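Local coordinates for LbaCas13a H328A (C2c2) (Lachnospiraceae bacterium NK4A179, PDB 5WLH), which binds and probably processes CRISPR precursor RNA and, as a guide-directed Cas13a nuclease, cleaves RNA, at residues A[562-574]-A[974-986]. Sequence-based numbering, arbitrary orientation.
Sequences TILQYFGGHSLWT and CGTISSEISDYFK. With nucleotides of chain B.
Asp983 carries the polar part of this contact, its carboxylate reaching into the turn at Gly569-Ser571. Ser571 grips both oxygens: its backbone N donates to Asp983 OD1 at 2.9 Å, on the syn side but from out of the carboxylate plane, and its OG donates to the syn lone pair of Asp983 OD2 at 2.7 Å. With chi1 of 78°, Ser571 OG sits between its own backbone N and carbonyl carbon, which lets hydroxyl and amide address the same carboxylate. Ser978 OG donates to Asp983 OD2 from the anti side, also tilted from the plane, so that this oxygen has two hydroxyl donors, and accepts from Glu980 N in an ST turn. Tyr984 OH accepts from Ser978 N in a nearly straight bond (171°). An alanine in place of Asp983 would probably leave Ser571 N and both serine hydroxyls without the carboxylate that they share and the two loops less firmly joined. Asp983 OD1 stands 3.4 Å above the plane of the His570 ring, over its centre, while Ser982 O approaches the ring edge at CE1. Helix 559-564 ends in a Schellman motif with Gly568 as its C-prime residue at positive phi; next to it Gly569 CA lies 3.4 Å from Asp983 OD2, where a CB would collide with that oxygen. This helix end and the turn after it face the loop joining helices 960-974 and 988-995. Gln565 CG lies 3.1 Å from Asp983 O and packs against Tyr984 CD1, amide and ring planes 78° apart, with Gln565 OE1 bonded to Gln516. Two waters bridge the segments: one links Gln565 O to Tyr984 OH, another His570 N and ND1 to Asp983 O. At the start of the same loop, Gly975 O lies 3.1 Å from N6 of A36 of chain B, the bound RNA.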
ATOM      1  N   THR A 562       2.480 -27.088  24.459  1.00 33.00           N
ATOM      2  CA  THR A 562       1.730 -26.029  23.785  1.00 32.93           C
ATOM      3  C   THR A 562       2.629 -25.244  22.834  1.00 33.01           C
ATOM      4  O   THR A 562       2.265 -25.012  21.672  1.00 28.70           O
ATOM      5  CB  THR A 562       1.089 -25.103  24.815  1.00 36.09           C
ATOM      6  OG1 THR A 562       0.298 -25.882  25.719  1.00 35.60           O
ATOM      7  CG2 THR A 562       0.200 -24.068  24.127  1.00 33.83           C
ATOM      8  N   ILE A 563       3.818 -24.851  23.299  1.00 29.42           N
ATOM      9  CA  ILE A 563       4.762 -24.143  22.429  1.00 26.86           C
ATOM     10  C   ILE A 563       5.077 -24.981  21.198  1.00 27.56           C
ATOM     11  O   ILE A 563       5.122 -24.474  20.071  1.00 30.00           O
ATOM     12  CB  ILE A 563       6.049 -23.799  23.199  1.00 27.62           C
ATOM     13  CG1 ILE A 563       5.783 -22.779  24.310  1.00 28.53           C
ATOM     14  CG2 ILE A 563       7.118 -23.321  22.246  1.00 28.63           C
ATOM     15  CD1 ILE A 563       6.942 -22.676  25.298  1.00 27.04           C
ATOM     16  N   LEU A 564       5.299 -26.280  21.388  1.00 29.56           N
ATOM     17  CA  LEU A 564       5.741 -27.103  20.277  1.00 28.33           C
ATOM     18  C   LEU A 564       4.637 -27.361  19.251  1.00 27.41           C
ATOM     19  O   LEU A 564       4.938 -27.884  18.174  1.00 27.00           O
ATOM     20  CB  LEU A 564       6.323 -28.421  20.809  1.00 30.19           C
ATOM     21  CG  LEU A 564       7.644 -28.287  21.583  1.00 31.20           C
ATOM     22  CD1 LEU A 564       8.121 -29.636  22.160  1.00 31.54           C
ATOM     23  CD2 LEU A 564       8.700 -27.708  20.667  1.00 31.80           C
ATOM     24  N   GLN A 565       3.378 -27.008  19.542  1.00 27.23           N
ATOM     25  CA  GLN A 565       2.358 -27.025  18.492  1.00 28.16           C
ATOM     26  C   GLN A 565       2.774 -26.146  17.317  1.00 32.89           C
ATOM     27  O   GLN A 565       2.468 -26.451  16.158  1.00 29.20           O
ATOM     28  CB  GLN A 565       1.016 -26.539  19.042  1.00 28.99           C
ATOM     29  CG  GLN A 565       0.331 -27.481  20.007  1.00 31.42           C
ATOM     30  CD  GLN A 565      -0.931 -26.888  20.613  1.00 37.84           C
ATOM     31  OE1 GLN A 565      -1.634 -26.118  19.974  1.00 39.35           O
ATOM     32  NE2 GLN A 565      -1.229 -27.268  21.852  1.00 45.55           N
ATOM     33  N   TYR A 566       3.458 -25.038  17.606  1.00 33.16           N
ATOM     34  CA  TYR A 566       3.936 -24.109  16.589  1.00 27.03           C
ATOM     35  C   TYR A 566       5.222 -24.568  15.931  1.00 30.06           C
ATOM     36  O   TYR A 566       5.639 -23.971  14.928  1.00 28.83           O
ATOM     37  CB  TYR A 566       4.118 -22.737  17.219  1.00 24.75           C
ATOM     38  CG  TYR A 566       2.799 -22.191  17.647  1.00 24.79           C
ATOM     39  CD1 TYR A 566       1.993 -21.522  16.742  1.00 27.04           C
ATOM     40  CD2 TYR A 566       2.316 -22.401  18.936  1.00 25.66           C
ATOM     41  CE1 TYR A 566       0.756 -21.053  17.098  1.00 27.34           C
ATOM     42  CE2 TYR A 566       1.075 -21.920  19.305  1.00 27.53           C
ATOM     43  CZ  TYR A 566       0.297 -21.254  18.378  1.00 28.05           C
ATOM     44  OH  TYR A 566      -0.942 -20.771  18.723  1.00 25.20           O
ATOM     45  N   PHE A 567       5.849 -25.611  16.468  1.00 25.22           N
ATOM     46  CA  PHE A 567       6.980 -26.276  15.840  1.00 25.32           C
ATOM     47  C   PHE A 567       6.570 -27.655  15.331  1.00 26.04           C
ATOM     48  O   PHE A 567       7.362 -28.599  15.346  1.00 30.68           O
ATOM     49  CB  PHE A 567       8.157 -26.362  16.813  1.00 28.63           C
ATOM     50  CG  PHE A 567       8.749 -25.015  17.178  1.00 26.48           C
ATOM     51  CD1 PHE A 567       9.764 -24.460  16.416  1.00 30.68           C
ATOM     52  CD2 PHE A 567       8.292 -24.315  18.279  1.00 29.07           C
ATOM     53  CE1 PHE A 567      10.310 -23.227  16.746  1.00 30.09           C
ATOM     54  CE2 PHE A 567       8.828 -23.077  18.616  1.00 29.68           C
ATOM     55  CZ  PHE A 567       9.843 -22.534  17.848  1.00 30.82           C
ATOM     56  N   GLY A 568       5.309 -27.778  14.919  1.00 26.27           N
ATOM     57  CA  GLY A 568       4.817 -28.949  14.224  1.00 27.49           C
ATOM     58  C   GLY A 568       4.282 -30.052  15.113  1.00 30.10           C
ATOM     59  O   GLY A 568       3.901 -31.106  14.591  1.00 34.59           O
ATOM     60  N   GLY A 569       4.238 -29.845  16.420  1.00 31.14           N
ATOM     61  CA  GLY A 569       3.726 -30.833  17.360  1.00 30.75           C
ATOM     62  C   GLY A 569       4.837 -31.457  18.190  1.00 28.76           C
ATOM     63  O   GLY A 569       5.907 -31.813  17.676  1.00 28.71           O
ATOM     64  N   HIS A 570       4.576 -31.611  19.493  1.00 32.71           N
ATOM     65  CA  HIS A 570       5.623 -32.100  20.384  1.00 34.99           C
ATOM     66  C   HIS A 570       6.062 -33.516  20.034  1.00 34.69           C
ATOM     67  O   HIS A 570       7.178 -33.915  20.396  1.00 34.83           O
ATOM     68  CB  HIS A 570       5.165 -32.004  21.846  1.00 34.70           C
ATOM     69  CG  HIS A 570       4.131 -33.011  22.240  1.00 35.33           C
ATOM     70  ND1 HIS A 570       2.787 -32.708  22.310  1.00 39.14           N
ATOM     71  CD2 HIS A 570       4.247 -34.301  22.636  1.00 38.52           C
ATOM     72  CE1 HIS A 570       2.118 -33.776  22.711  1.00 41.36           C
ATOM     73  NE2 HIS A 570       2.981 -34.755  22.917  1.00 37.66           N
ATOM     74  N   SER A 571       5.235 -34.265  19.298  1.00 33.78           N
ATOM     75  CA  SER A 571       5.618 -35.609  18.880  1.00 37.55           C
ATOM     76  C   SER A 571       6.838 -35.608  17.972  1.00 41.16           C
ATOM     77  O   SER A 571       7.508 -36.637  17.856  1.00 41.62           O
ATOM     78  CB  SER A 571       4.450 -36.302  18.178  1.00 34.24           C
ATOM     79  OG  SER A 571       4.306 -35.845  16.844  1.00 35.49           O
ATOM     80  N   LEU A 572       7.147 -34.486  17.332  1.00 40.26           N
ATOM     81  CA  LEU A 572       8.325 -34.392  16.482  1.00 35.31           C
ATOM     82  C   LEU A 572       9.589 -34.059  17.260  1.00 36.92           C
ATOM     83  O   LEU A 572      10.668 -33.994  16.660  1.00 39.00           O
ATOM     84  CB  LEU A 572       8.106 -33.336  15.392  1.00 39.23           C
ATOM     85  CG  LEU A 572       6.855 -33.492  14.525  1.00 38.58           C
ATOM     86  CD1 LEU A 572       6.662 -32.245  13.703  1.00 40.64           C
ATOM     87  CD2 LEU A 572       6.989 -34.718  13.626  1.00 42.75           C
ATOM     88  N   TRP A 573       9.484 -33.849  18.573  1.00 35.82           N
ATOM     89  CA  TRP A 573      10.603 -33.368  19.377  1.00 38.06           C
ATOM     90  C   TRP A 573      10.960 -34.329  20.506  1.00 37.56           C
ATOM     91  O   TRP A 573      11.675 -33.944  21.436  1.00 35.98           O
ATOM     92  CB  TRP A 573      10.286 -31.979  19.939  1.00 38.41           C
ATOM     93  CG  TRP A 573      10.118 -30.958  18.867  1.00 35.49           C
ATOM     94  CD1 TRP A 573       8.987 -30.707  18.146  1.00 31.52           C
ATOM     95  CD2 TRP A 573      11.116 -30.054  18.385  1.00 32.94           C
ATOM     96  NE1 TRP A 573       9.221 -29.704  17.235  1.00 32.55           N
ATOM     97  CE2 TRP A 573      10.519 -29.281  17.364  1.00 29.13           C
ATOM     98  CE3 TRP A 573      12.451 -29.816  18.719  1.00 34.45           C
ATOM     99  CZ2 TRP A 573      11.211 -28.289  16.674  1.00 24.41           C
ATOM    100  CZ3 TRP A 573      13.144 -28.829  18.029  1.00 33.48           C
ATOM    101  CH2 TRP A 573      12.519 -28.076  17.019  1.00 31.31           C
ATOM    102  N   THR A 574      10.479 -35.574  20.442  1.00 41.98           N
ATOM    103  CA  THR A 574      10.751 -36.533  21.510  1.00 44.56           C
ATOM    104  C   THR A 574      12.240 -36.827  21.648  1.00 49.85           C
ATOM    105  O   THR A 574      12.699 -37.193  22.735  1.00 54.37           O
ATOM    106  CB  THR A 574       9.985 -37.832  21.256  1.00 41.89           C
ATOM    107  OG1 THR A 574      10.481 -38.439  20.058  1.00 43.29           O
ATOM    108  CG2 THR A 574       8.497 -37.547  21.091  1.00 42.80           C
ATOM    109  N   CYS A 974       5.030 -24.259   8.665  1.00 23.52           N
ATOM    110  CA  CYS A 974       3.800 -23.726   9.248  1.00 25.70           C
ATOM    111  C   CYS A 974       2.576 -24.431   8.691  1.00 24.27           C
ATOM    112  O   CYS A 974       1.576 -24.594   9.399  1.00 28.27           O
ATOM    113  CB  CYS A 974       3.697 -22.221   9.001  1.00 24.46           C
ATOM    114  SG  CYS A 974       4.942 -21.315   9.967  1.00 25.86           S
ATOM    115  N   GLY A 975       2.639 -24.858   7.440  1.00 25.03           N
ATOM    116  CA  GLY A 975       1.535 -25.563   6.823  1.00 25.90           C
ATOM    117  C   GLY A 975       1.589 -27.067   6.979  1.00 26.05           C
ATOM    118  O   GLY A 975       0.758 -27.768   6.386  1.00 29.57           O
ATOM    119  N   THR A 976       2.538 -27.586   7.754  1.00 24.60           N
ATOM    120  CA  THR A 976       2.677 -29.032   7.942  1.00 27.37           C
ATOM    121  C   THR A 976       2.116 -29.401   9.308  1.00 29.33           C
ATOM    122  O   THR A 976       2.805 -29.351  10.332  1.00 27.99           O
ATOM    123  CB  THR A 976       4.120 -29.476   7.784  1.00 30.31           C
ATOM    124  OG1 THR A 976       4.591 -29.047   6.504  1.00 28.55           O
ATOM    125  CG2 THR A 976       4.195 -30.994   7.859  1.00 29.97           C
ATOM    126  N   ILE A 977       0.858 -29.788   9.306  1.00 31.78           N
ATOM    127  CA  ILE A 977       0.145 -30.154  10.519  1.00 31.75           C
ATOM    128  C   ILE A 977       0.511 -31.582  10.898  1.00 35.67           C
ATOM    129  O   ILE A 977       0.641 -32.459  10.032  1.00 38.10           O
ATOM    130  CB  ILE A 977      -1.371 -29.991  10.304  1.00 35.29           C
ATOM    131  CG1 ILE A 977      -1.685 -28.545   9.934  1.00 35.55           C
ATOM    132  CG2 ILE A 977      -2.143 -30.350  11.564  1.00 34.65           C
ATOM    133  CD1 ILE A 977      -1.176 -27.555  10.956  1.00 37.96           C
ATOM    134  N   SER A 978       0.685 -31.813  12.197  1.00 32.84           N
ATOM    135  CA  SER A 978       0.955 -33.151  12.702  1.00 34.48           C
ATOM    136  C   SER A 978      -0.205 -34.092  12.363  1.00 31.24           C
ATOM    137  O   SER A 978      -1.334 -33.668  12.122  1.00 34.16           O
ATOM    138  CB  SER A 978       1.182 -33.097  14.215  1.00 36.29           C
ATOM    139  OG  SER A 978       1.358 -34.391  14.762  1.00 42.02           O
ATOM    140  N   SER A 979       0.084 -35.386  12.319  1.00 36.48           N
ATOM    141  CA  SER A 979      -1.003 -36.347  12.171  1.00 41.72           C
ATOM    142  C   SER A 979      -1.516 -36.834  13.516  1.00 46.37           C
ATOM    143  O   SER A 979      -2.453 -37.637  13.558  1.00 47.47           O
ATOM    144  CB  SER A 979      -0.562 -37.540  11.319  1.00 40.62           C
ATOM    145  OG  SER A 979       0.689 -38.030  11.745  1.00 46.79           O
ATOM    146  N   GLU A 980      -0.922 -36.367  14.610  1.00 46.62           N
ATOM    147  CA  GLU A 980      -1.286 -36.781  15.958  1.00 42.79           C
ATOM    148  C   GLU A 980      -2.219 -35.737  16.559  1.00 39.73           C
ATOM    149  O   GLU A 980      -1.807 -34.598  16.815  1.00 35.91           O
ATOM    150  CB  GLU A 980      -0.037 -36.955  16.819  1.00 43.19           C
ATOM    151  CG  GLU A 980       0.968 -37.966  16.287  1.00 46.89           C
ATOM    152  CD  GLU A 980       0.393 -39.369  16.196  1.00 51.78           C
ATOM    153  OE1 GLU A 980      -0.526 -39.688  16.985  1.00 51.19           O
ATOM    154  OE2 GLU A 980       0.861 -40.150  15.341  1.00 53.57           O
ATOM    155  N   ILE A 981      -3.478 -36.126  16.788  1.00 37.19           N
ATOM    156  CA  ILE A 981      -4.414 -35.253  17.493  1.00 36.41           C
ATOM    157  C   ILE A 981      -3.820 -34.799  18.819  1.00 37.06           C
ATOM    158  O   ILE A 981      -3.998 -33.646  19.233  1.00 37.80           O
ATOM    159  CB  ILE A 981      -5.764 -35.964  17.701  1.00 41.39           C
ATOM    160  CG1 ILE A 981      -6.465 -36.204  16.364  1.00 46.98           C
ATOM    161  CG2 ILE A 981      -6.658 -35.158  18.635  1.00 43.22           C
ATOM    162  CD1 ILE A 981      -7.580 -37.246  16.429  1.00 47.70           C
ATOM    163  N   SER A 982      -3.091 -35.695  19.498  1.00 37.75           N
ATOM    164  CA  SER A 982      -2.536 -35.407  20.818  1.00 36.85           C
ATOM    165  C   SER A 982      -1.461 -34.335  20.782  1.00 35.91           C
ATOM    166  O   SER A 982      -1.062 -33.841  21.844  1.00 37.85           O
ATOM    167  CB  SER A 982      -1.954 -36.676  21.442  1.00 34.75           C
ATOM    168  OG  SER A 982      -1.007 -37.278  20.578  1.00 39.79           O
ATOM    169  N   ASP A 983      -0.961 -33.984  19.598  1.00 38.76           N
ATOM    170  CA  ASP A 983      -0.071 -32.836  19.508  1.00 35.88           C
ATOM    171  C   ASP A 983      -0.813 -31.530  19.740  1.00 36.40           C
ATOM    172  O   ASP A 983      -0.185 -30.529  20.102  1.00 39.43           O
ATOM    173  CB  ASP A 983       0.636 -32.812  18.153  1.00 31.31           C
ATOM    174  CG  ASP A 983       1.872 -33.685  18.132  1.00 34.03           C
ATOM    175  OD1 ASP A 983       2.343 -34.060  19.226  1.00 36.81           O
ATOM    176  OD2 ASP A 983       2.391 -33.973  17.034  1.00 35.75           O
ATOM    177  N   TYR A 984      -2.131 -31.521  19.550  1.00 31.58           N
ATOM    178  CA  TYR A 984      -2.917 -30.302  19.637  1.00 36.98           C
ATOM    179  C   TYR A 984      -3.982 -30.334  20.716  1.00 39.83           C
ATOM    180  O   TYR A 984      -4.396 -29.267  21.183  1.00 39.19           O
ATOM    181  CB  TYR A 984      -3.579 -30.004  18.282  1.00 36.27           C
ATOM    182  CG  TYR A 984      -2.560 -29.918  17.168  1.00 36.06           C
ATOM    183  CD1 TYR A 984      -1.699 -28.827  17.070  1.00 35.05           C
ATOM    184  CD2 TYR A 984      -2.442 -30.932  16.234  1.00 32.87           C
ATOM    185  CE1 TYR A 984      -0.752 -28.755  16.061  1.00 33.87           C
ATOM    186  CE2 TYR A 984      -1.500 -30.873  15.225  1.00 36.01           C
ATOM    187  CZ  TYR A 984      -0.662 -29.776  15.139  1.00 32.66           C
ATOM    188  OH  TYR A 984       0.271 -29.725  14.142  1.00 31.73           O
ATOM    189  N   PHE A 985      -4.423 -31.514  21.139  1.00 42.77           N
ATOM    190  CA  PHE A 985      -5.450 -31.620  22.160  1.00 41.68           C
ATOM    191  C   PHE A 985      -5.108 -32.783  23.085  1.00 43.04           C
ATOM    192  O   PHE A 985      -4.415 -33.728  22.696  1.00 40.17           O
ATOM    193  CB  PHE A 985      -6.841 -31.802  21.533  1.00 39.51           C
ATOM    194  CG  PHE A 985      -7.252 -30.677  20.605  1.00 39.50           C
ATOM    195  CD1 PHE A 985      -6.925 -30.708  19.256  1.00 39.33           C
ATOM    196  CD2 PHE A 985      -7.984 -29.602  21.079  1.00 40.12           C
ATOM    197  CE1 PHE A 985      -7.305 -29.678  18.407  1.00 35.75           C
ATOM    198  CE2 PHE A 985      -8.370 -28.571  20.229  1.00 40.17           C
ATOM    199  CZ  PHE A 985      -8.032 -28.611  18.898  1.00 35.88           C
ATOM    200  N   LYS A 986      -5.598 -32.692  24.327  1.00 53.89           N
ATOM    201  CA  LYS A 986      -5.303 -33.727  25.316  1.00 59.05           C
ATOM    202  C   LYS A 986      -5.818 -35.091  24.861  1.00 57.09           C
ATOM    203  O   LYS A 986      -5.104 -36.095  24.968  1.00 57.18           O
ATOM    204  CB  LYS A 986      -5.901 -33.347  26.673  1.00 60.96           C
ATOM    205  CG  LYS A 986      -5.687 -34.376  27.782  1.00 65.00           C
ATOM    206  CD  LYS A 986      -4.255 -34.920  27.814  1.00 67.24           C
ATOM    207  CE  LYS A 986      -4.119 -35.980  28.916  1.00 70.03           C
ATOM    208  NZ  LYS A 986      -2.732 -36.203  29.402  1.00 65.29           N
TER
ATOM    209  P     A B  36       1.172 -25.667  -0.973  1.00 27.22           P
ATOM    210  OP1   A B  36       1.579 -27.060  -0.681  1.00 29.51           O
ATOM    211  OP2   A B  36       1.606 -24.998  -2.217  1.00 30.02           O
ATOM    212  O5'   A B  36      -0.404 -25.547  -0.927  1.00 30.66           O
ATOM    213  C5'   A B  36      -1.202 -26.244  -1.868  1.00 33.38           C
ATOM    214  C4'   A B  36      -2.355 -26.929  -1.187  1.00 32.28           C
ATOM    215  O4'   A B  36      -1.861 -27.906  -0.231  1.00 34.17           O
ATOM    216  C3'   A B  36      -3.279 -26.024  -0.402  1.00 36.36           C
ATOM    217  O3'   A B  36      -4.541 -26.692  -0.388  1.00 41.75           O
ATOM    218  C2'   A B  36      -2.655 -26.072   0.996  1.00 34.23           C
ATOM    219  O2'   A B  36      -3.506 -25.669   2.043  1.00 34.76           O
ATOM    220  C1'   A B  36      -2.283 -27.549   1.081  1.00 33.07           C
ATOM    221  N9    A B  36      -1.179 -27.902   1.966  1.00 33.56           N
ATOM    222  C8    A B  36       0.017 -27.262   2.183  1.00 29.14           C
ATOM    223  N7    A B  36       0.815 -27.923   2.990  1.00 33.32           N
ATOM    224  C5    A B  36       0.108 -29.083   3.294  1.00 39.16           C
ATOM    225  C6    A B  36       0.403 -30.203   4.098  1.00 39.93           C
ATOM    226  N6    A B  36       1.546 -30.340   4.780  1.00 39.89           N
ATOM    227  N1    A B  36      -0.528 -31.184   4.181  1.00 40.02           N
ATOM    228  C2    A B  36      -1.670 -31.052   3.501  1.00 39.64           C
ATOM    229  N3    A B  36      -2.054 -30.050   2.712  1.00 42.65           N
ATOM    230  C4    A B  36      -1.110 -29.089   2.655  1.00 37.40           C
TER
HETATM  231  O   HOH W   1       1.654 -27.507  13.905  1.00 27.69           O
HETATM  232  O   HOH W   2       4.054 -31.283  11.850  1.00 31.79           O
HETATM  233  O   HOH W   3       2.364 -30.373  20.721  1.00 38.31           O